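Local structure of putative redox protein (Lactobacillus casei, 2QL8) at the benzoic acid site and the interface of chains A and B. The protein is a putative redox protein of the OsmC/Ohr family, an oxidoreductase that probably reduces peroxides through cysteine chemistry and probably works as a dimer. Numbering follows the deposited sequence. Chains: chain A/B, Putative redox protein.

Contact 1, a benzoic acid pocket built from both chains, and contact 2, a patch of the two-fold A/B interface, lie about 15 Å apart, measured between the centres of their C-alpha atoms. Helix 122-127 of chain A and strand 91-102 of chain B serve both: A:Pro122 and B:Tyr92 stand at the pocket, A:Leu126 and B:Gln93, B:Leu95 and B:Val96 at the patch. The pairing that completes the pocket is therefore continuous with the packing of contact 2, and the symmetry repeats both with the chains exchanged. OsmC/Ohr proteins are typically such intertwined dimers, with active sites at the subunit boundary.

Contact 1: the benzoic acid site. Residues chain A 62-63, 66, 120, 122; chain B 89-90, 92. With BEZ (benzoic acid), chain C.
The pocket belongs to the OsmC/Ohr fold and lies at the subunit boundary, where helix 48-70 and the end of helix 107-120 of chain A face the turn entering strand 91-102 of chain B. Benzoic acid, possibly acquired during purification or crystallisation, is largely buried here. A:Arg120 grips its carboxylate side-on: NE gives a hydrogen bond to O2 of BEZ at 2.9 Å, and NH2 forms a salt bridge with O1. Both bonds are nearly straight (165° at H) and lie close to the guanidinium plane, so the two groups meet edge to edge. The chain bends at chi3 (62°) to present this edge. The methyl CB of B:Ala90 lies over the rim of one guanidinium face, 3.5 Å above its plane, while the backbone N of B:Ala90 donates to BEZ O1 at 3.1 Å, giving that oxygen a second donor from the other chain. Water 1 links BEZ O2 to the carbonyl O of A:Arg120 and to B:Tyr92 N. An alanine in place of A:Arg120 would remove the paired donors and their charge, and would probably leave the carboxylate poorly held. The side chains of B:Arg89 and A:Arg120 cross obliquely, with their guanidinium planes perpendicular, and the positive charge of B:Arg89 may further favour an anionic ligand.

B:Tyr92 brings its ring edge to the ligand, CD2 lying 3.5 Å from BEZ C1; the B:Tyr92 and BEZ rings are almost perpendicular (86°). A:Ala66 CB touches BEZ C2 at 3.7 Å, and A:Thr63 sends its methyl CG2 towards C6, with the hydroxyl OG1 beside C5. A:Pro122 CD packs against BEZ C5 at 3.8 Å, and A:Ala62 CB approaches C4 at the far end.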
# COMPACT_ATOMS: atom_id res chain seq x y z
N ALA A 62 2.76 -13.51 3.66
CA ALA A 62 3.65 -14.23 2.72
C ALA A 62 5.03 -14.42 3.32
O ALA A 62 5.66 -15.48 3.20
CB ALA A 62 3.76 -13.51 1.37
N THR A 63 5.52 -13.36 3.97
CA THR A 63 6.84 -13.43 4.59
C THR A 63 6.84 -14.46 5.74
O THR A 63 7.76 -15.26 5.87
CB THR A 63 7.33 -12.04 5.11
OG1 THR A 63 7.16 -11.05 4.10
CG2 THR A 63 8.80 -12.06 5.59
N ALA A 66 6.96 -17.98 4.50
CA ALA A 66 8.35 -18.32 4.12
C ALA A 66 9.19 -18.67 5.35
O ALA A 66 9.92 -19.67 5.36
CB ALA A 66 9.02 -17.17 3.30
N ARG A 120 12.10 -8.53 7.12
CA ARG A 120 12.15 -9.09 5.77
C ARG A 120 11.04 -8.62 4.82
O ARG A 120 11.24 -8.54 3.62
CB ARG A 120 12.15 -10.62 5.82
CG ARG A 120 13.47 -11.19 6.33
CD ARG A 120 13.43 -12.67 6.67
NE ARG A 120 13.12 -13.51 5.51
CZ ARG A 120 13.30 -14.83 5.49
NH1 ARG A 120 13.80 -15.46 6.55
NH2 ARG A 120 12.99 -15.55 4.43
N PRO A 122 8.89 -6.72 2.43
CA PRO A 122 9.11 -5.46 1.69
C PRO A 122 8.26 -4.25 2.10
O PRO A 122 8.77 -3.14 2.13
CB PRO A 122 8.89 -5.88 0.24
CG PRO A 122 9.37 -7.33 0.23
CD PRO A 122 8.88 -7.91 1.53
N ARG B 89 16.08 -14.22 -1.49
CA ARG B 89 15.61 -14.71 -0.19
C ARG B 89 16.11 -13.89 0.98
O ARG B 89 17.32 -13.68 1.12
CB ARG B 89 16.07 -16.16 0.02
CG ARG B 89 15.41 -16.86 1.21
CD ARG B 89 16.25 -18.09 1.72
NE ARG B 89 17.48 -17.60 2.32
CZ ARG B 89 17.56 -17.13 3.56
NH1 ARG B 89 16.49 -17.13 4.39
NH2 ARG B 89 18.73 -16.66 4.00
N ALA B 90 15.17 -13.43 1.83
CA ALA B 90 15.48 -12.66 3.01
C ALA B 90 16.11 -11.31 2.72
O ALA B 90 16.58 -10.64 3.61
CB ALA B 90 16.33 -13.49 4.01
N TYR B 92 14.49 -9.11 0.08
CA TYR B 92 13.54 -8.58 -0.92
C TYR B 92 13.13 -7.16 -0.59
O TYR B 92 13.05 -6.75 0.58
CB TYR B 92 12.30 -9.45 -0.99
CG TYR B 92 12.53 -10.81 -1.56
CD1 TYR B 92 12.96 -10.96 -2.88
CD2 TYR B 92 12.25 -11.96 -0.85
CE1 TYR B 92 13.16 -12.21 -3.44
CE2 TYR B 92 12.43 -13.21 -1.40
CZ TYR B 92 12.86 -13.34 -2.71
OH TYR B 92 13.10 -14.60 -3.30
C BEZ C . 11.57 -13.48 2.21
O1 BEZ C . 12.26 -14.50 1.84
O2 BEZ C . 12.04 -12.67 2.90
C1 BEZ C . 10.19 -13.20 1.72
C2 BEZ C . 9.49 -14.25 1.11
C3 BEZ C . 8.20 -14.02 0.64
C4 BEZ C . 7.64 -12.74 0.77
C5 BEZ C . 8.36 -11.70 1.38
C6 BEZ C . 9.61 -11.89 1.87
O HOH W 1 13.18 -10.09 2.44

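Contact 2: the interface of chains A and B. Residues chain A 4, 6, 126; chain B 93, 95-96, 130-132.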
# COMPACT_ATOMS: atom_id res chain seq x y z
N ASP A 4 18.04 5.46 -10.68
CA ASP A 4 18.17 4.36 -9.72
C ASP A 4 18.19 3.04 -10.52
O ASP A 4 17.17 2.53 -11.02
CB ASP A 4 17.05 4.41 -8.70
CG ASP A 4 17.11 3.29 -7.70
OD1 ASP A 4 18.04 2.47 -7.74
OD2 ASP A 4 16.19 3.21 -6.86
N ARG A 6 18.55 0.16 -9.54
CA ARG A 6 17.79 -0.93 -8.97
C ARG A 6 16.53 -1.27 -9.78
O ARG A 6 15.94 -2.33 -9.58
CB ARG A 6 17.45 -0.68 -7.51
CG ARG A 6 18.65 -0.54 -6.62
CD ARG A 6 18.30 -0.28 -5.18
NE ARG A 6 17.58 0.98 -5.10
CZ ARG A 6 16.87 1.37 -4.05
NH1 ARG A 6 16.79 0.64 -2.96
NH2 ARG A 6 16.22 2.51 -4.10
N LEU A 126 9.40 -0.57 3.69
CA LEU A 126 9.06 0.75 3.14
C LEU A 126 8.53 1.68 4.24
O LEU A 126 8.72 2.87 4.14
CB LEU A 126 8.00 0.64 2.06
CG LEU A 126 8.45 -0.00 0.74
CD1 LEU A 126 7.23 -0.14 -0.22
CD2 LEU A 126 9.63 0.70 0.06
N GLN B 93 12.91 -6.39 -1.66
CA GLN B 93 12.43 -5.01 -1.53
C GLN B 93 11.43 -4.70 -2.62
O GLN B 93 11.34 -5.39 -3.64
CB GLN B 93 13.56 -4.00 -1.65
CG GLN B 93 14.69 -4.13 -0.64
CD GLN B 93 15.69 -3.04 -0.78
OE1 GLN B 93 15.38 -1.88 -0.47
NE2 GLN B 93 16.88 -3.37 -1.34
N LEU B 95 10.33 -1.31 -5.01
CA LEU B 95 10.59 0.04 -5.48
C LEU B 95 9.25 0.60 -5.96
O LEU B 95 8.44 -0.13 -6.56
CB LEU B 95 11.56 0.06 -6.66
CG LEU B 95 12.92 -0.61 -6.43
CD1 LEU B 95 13.73 -0.67 -7.75
CD2 LEU B 95 13.70 0.01 -5.28
N VAL B 96 9.05 1.90 -5.73
CA VAL B 96 7.78 2.54 -6.09
C VAL B 96 8.08 3.82 -6.88
O VAL B 96 8.86 4.68 -6.43
CB VAL B 96 6.98 2.90 -4.81
CG1 VAL B 96 5.65 3.56 -5.13
CG2 VAL B 96 6.79 1.67 -3.93
N SER B 130 11.82 5.93 2.81
CA SER B 130 12.10 4.56 2.45
C SER B 130 13.37 4.41 1.61
O SER B 130 13.94 3.30 1.54
CB SER B 130 10.93 3.96 1.67
OG SER B 130 10.78 4.52 0.39
N GLY B 131 13.76 5.46 0.91
CA GLY B 131 14.83 5.40 -0.07
C GLY B 131 14.46 4.72 -1.37
O GLY B 131 15.32 4.57 -2.25
N ASN B 132 13.21 4.29 -1.48
CA ASN B 132 12.74 3.47 -2.61
C ASN B 132 11.62 4.07 -3.43
O ASN B 132 11.03 3.40 -4.25
CB ASN B 132 12.30 2.08 -2.08
CG ASN B 132 13.48 1.19 -1.66
OD1 ASN B 132 14.60 1.69 -1.44
ND2 ASN B 132 13.21 -0.08 -1.44
O HOH W 2 18.84 -1.15 -1.82
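Two apolar contacts form the centre of this patch of the two-fold interface. At one, A:Leu126 of helix 122-127 reaches chain B with its CD2 methyl, which touches CB of B:Asn132 at 3.7 Å and rests beside CB of B:Ser130; the leucine and asparagine side chains cross at about a right angle. Its other branch, CD1, points loosely towards CG2 of B:Val96. At the second, B:Leu95 of strand 91-102 divides its methyls over A:Arg6: CD2 sits over the centre of one guanidinium face, 3.7 Å from CZ, while CD1 packs against CB and the backbone carbonyl of the same arginine.

Around this lid, the guanidinium edge is filled with acceptors. A:Asp4 is gripped side-on within chain A, NE of A:Arg6 bonding to OD1 on its syn lone pair (165° at H) and NH2 making a salt bridge with OD2 at 2.8 Å. The backbone N of A:Arg6 also donates to OD1, from above the carboxylate plane, so the aspartate fixes the arginine's rotation and probably offsets its charge. Across the interface, NH2 reaches the carbonyl O of B:Gly131 at 2.9 Å, and NH1 donates to OD1 of B:Asn132 at 2.9 Å from above the amide plane, the two flat groups turned 75° apart.

A second shell orients that amide: ND2 of B:Asn132 gives an almost straight bond (177° at H) to OE1 of B:Gln93 at 3.0 Å. The backbone N of B:Asn132 donates to B:Ser130 OG, anchoring the loop main chain. Outermost, water 2 bridges A:Arg6 NH1 and B:Gln93 NE2. The patch fastens the N-terminal segment of one subunit onto its partner and probably helps to hold together the dimer usual in this family.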